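Local coordinates for protein short-chain dehydrogenase/reductase SDR (Vibrio parahaemolyticus, PDB 3GUY) that probably catalyses NAD(P)-dependent oxidation or reduction of an unspecified substrate, as a member of the short-chain dehydrogenase/reductase family, at residues N109-L114 with K151-S156. The protein carries 2 engineered substitutions. Numbering follows the deposited sequence.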
loop_
_atom_site.group_PDB
_atom_site.type_symbol
_atom_site.label_atom_id
_atom_site.label_comp_id
_atom_site.label_asym_id
_atom_site.label_seq_id
_atom_site.Cartn_x
_atom_site.Cartn_y
_atom_site.Cartn_z
ATOM N N ASN D 109 -9.391 -5.587 21.524
ATOM C CA ASN D 109 -10.400 -5.782 22.603
ATOM C C ASN D 109 -11.566 -4.820 22.452
ATOM O O ASN D 109 -12.705 -5.244 22.486
ATOM C CB ASN D 109 -9.781 -5.574 23.962
ATOM C CG ASN D 109 -8.905 -6.709 24.372
ATOM O OD1 ASN D 109 -9.107 -7.839 23.969
ATOM N ND2 ASN D 109 -7.916 -6.411 25.181
ATOM N N VAL D 110 -11.285 -3.545 22.221
ATOM C CA VAL D 110 -12.381 -2.580 21.956
ATOM C C VAL D 110 -13.167 -2.869 20.711
ATOM O O VAL D 110 -14.391 -2.962 20.781
ATOM C CB VAL D 110 -11.926 -1.155 21.911
ATOM C CG1 VAL D 110 -13.068 -0.255 21.358
ATOM C CG2 VAL D 110 -11.517 -0.715 23.275
ATOM N N LEU D 111 -12.513 -3.018 19.560
ATOM C CA LEU D 111 -13.250 -3.350 18.337
ATOM C C LEU D 111 -14.014 -4.686 18.384
ATOM O O LEU D 111 -15.128 -4.814 17.825
ATOM C CB LEU D 111 -12.327 -3.334 17.084
ATOM C CG LEU D 111 -13.042 -3.504 15.748
ATOM C CD1 LEU D 111 -14.118 -2.346 15.601
ATOM C CD2 LEU D 111 -12.030 -3.536 14.536
ATOM N N ARG D 112 -13.424 -5.701 18.987
ATOM C CA ARG D 112 -14.114 -6.974 19.083
ATOM C C ARG D 112 -15.396 -6.839 19.941
ATOM O O ARG D 112 -16.432 -7.422 19.616
ATOM C CB ARG D 112 -13.203 -8.026 19.696
ATOM C CG ARG D 112 -13.870 -9.330 20.000
ATOM C CD ARG D 112 -12.863 -10.342 20.508
ATOM N NE ARG D 112 -13.580 -11.551 20.917
ATOM C CZ ARG D 112 -14.155 -11.724 22.105
ATOM N NH1 ARG D 112 -14.032 -10.816 23.074
ATOM N NH2 ARG D 112 -14.795 -12.858 22.344
ATOM N N GLU D 113 -15.286 -6.114 21.046
ATOM C CA GLU D 113 -16.428 -5.935 21.932
ATOM C C GLU D 113 -17.526 -5.112 21.242
ATOM O O GLU D 113 -18.742 -5.447 21.343
ATOM C CB GLU D 113 -15.983 -5.295 23.222
ATOM C CG GLU D 113 -17.040 -5.370 24.326
ATOM C CD GLU D 113 -17.265 -6.790 24.842
ATOM O OE1 GLU D 113 -16.340 -7.636 24.732
ATOM O OE2 GLU D 113 -18.360 -7.049 25.387
ATOM N N LEU D 114 -17.111 -4.081 20.489
ATOM C CA LEU D 114 -18.049 -3.330 19.650
ATOM C C LEU D 114 -18.778 -4.174 18.615
ATOM O O LEU D 114 -20.013 -4.028 18.457
ATOM C CB LEU D 114 -17.373 -2.100 19.009
ATOM C CG LEU D 114 -16.883 -1.075 20.028
ATOM C CD1 LEU D 114 -16.102 0.036 19.275
ATOM C CD2 LEU D 114 -18.065 -0.497 20.879
ATOM N N LYS D 151 -4.421 -1.221 11.367
ATOM C CA LYS D 151 -4.989 -1.026 10.041
ATOM C C LYS D 151 -5.403 -2.321 9.326
ATOM O O LYS D 151 -6.411 -2.358 8.677
ATOM C CB LYS D 151 -4.029 -0.263 9.161
ATOM C CG LYS D 151 -4.634 0.145 7.876
ATOM C CD LYS D 151 -3.641 0.961 7.086
ATOM C CE LYS D 151 -3.795 0.769 5.634
ATOM N NZ LYS D 151 -4.495 1.869 5.156
ATOM N N GLY D 152 -4.617 -3.376 9.476
ATOM C CA GLY D 152 -4.981 -4.648 8.913
ATOM C C GLY D 152 -6.220 -5.199 9.594
ATOM O O GLY D 152 -7.079 -5.755 8.922
ATOM N N LEU D 153 -6.288 -5.034 10.903
ATOM C CA LEU D 153 -7.481 -5.399 11.685
ATOM C C LEU D 153 -8.697 -4.660 11.165
ATOM O O LEU D 153 -9.680 -5.299 10.720
ATOM C CB LEU D 153 -7.268 -5.076 13.141
ATOM C CG LEU D 153 -8.384 -5.399 14.117
ATOM C CD1 LEU D 153 -8.340 -6.919 14.488
ATOM C CD2 LEU D 153 -8.222 -4.521 15.333
ATOM N N ILE D 154 -8.645 -3.335 11.151
ATOM C CA ILE D 154 -9.878 -2.576 10.754
ATOM C C ILE D 154 -10.271 -2.815 9.284
ATOM O O ILE D 154 -11.437 -2.861 8.976
ATOM C CB ILE D 154 -9.827 -1.094 11.152
ATOM C CG1 ILE D 154 -8.871 -0.256 10.298
ATOM C CG2 ILE D 154 -9.374 -0.944 12.594
ATOM C CD1 ILE D 154 -9.558 0.574 9.222
ATOM N N GLU D 155 -9.308 -3.053 8.384
ATOM C CA GLU D 155 -9.651 -3.216 6.989
ATOM C C GLU D 155 -10.293 -4.589 6.723
ATOM O O GLU D 155 -11.178 -4.742 5.869
ATOM C CB GLU D 155 -8.455 -2.956 6.089
ATOM C CG GLU D 155 -7.935 -1.518 6.139
ATOM C CD GLU D 155 -8.745 -0.487 5.323
ATOM O OE1 GLU D 155 -9.920 -0.744 4.967
ATOM O OE2 GLU D 155 -8.190 0.626 5.057
ATOM N N SER D 156 -9.914 -5.529 7.548
ATOM C CA SER D 156 -10.532 -6.820 7.565
ATOM C C SER D 156 -11.941 -6.800 8.157
ATOM O O SER D 156 -12.855 -7.418 7.568
ATOM C CB SER D 156 -9.639 -7.783 8.345
ATOM O OG SER D 156 -8.355 -7.901 7.705
#
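Leu-111 meets Leu-153 and Ile-154 through one methyl group, its CD2, and every close approach between 109-114 and 151-156 runs through that methyl. At the start of 151-156, the NZ of Lys-151 forms a long salt bridge with OE2 of Glu-155 one turn on. Leu-153 is the first to touch. Its CG stands opposite its own backbone N (chi1 -179°), which carries the branched end out toward 109-114, and CD2 comes to 4.0 Å from CD2 of Leu-111. The two leucines reach out from facing helices and pass alongside each other in opposite directions, and the Leu-111 methyl lies against both CG and CD2 of Leu-153. Ile-154 follows with its CG2 branch, 4.2 Å from that same CD2 of Leu-111, while CG1 and CD1 lead away. The Leu-111 methyl thus rests against two consecutive residues, and Leu-111 and Ile-154 also touch strand 124-128, on Val-125 and Met-127 respectively. Glu-155 has OE1 in a salt bridge with Arg-158. Ser-156 closes the segment by bonding back to Gly-152, whose carbonyl O accepts from both its N and its OG: OG lies 2.8 Å from O of Gly-152, donating from 24° out of the carbonyl plane, while the backbone N reaches that oxygen from the opposite face. OG also bonds to N of Lys-137 of the second subunit. With CA atoms of Leu-111 and Ile-154 8.3 Å apart and every touching residue buried, this is a light, wholly apolar helix-helix contact. It joins helices 93-118 and 141-160, which flank strand 124-128 in sequence and pack on the parallel sheet, as in the Rossmann fold of short-chain dehydrogenases/reductases.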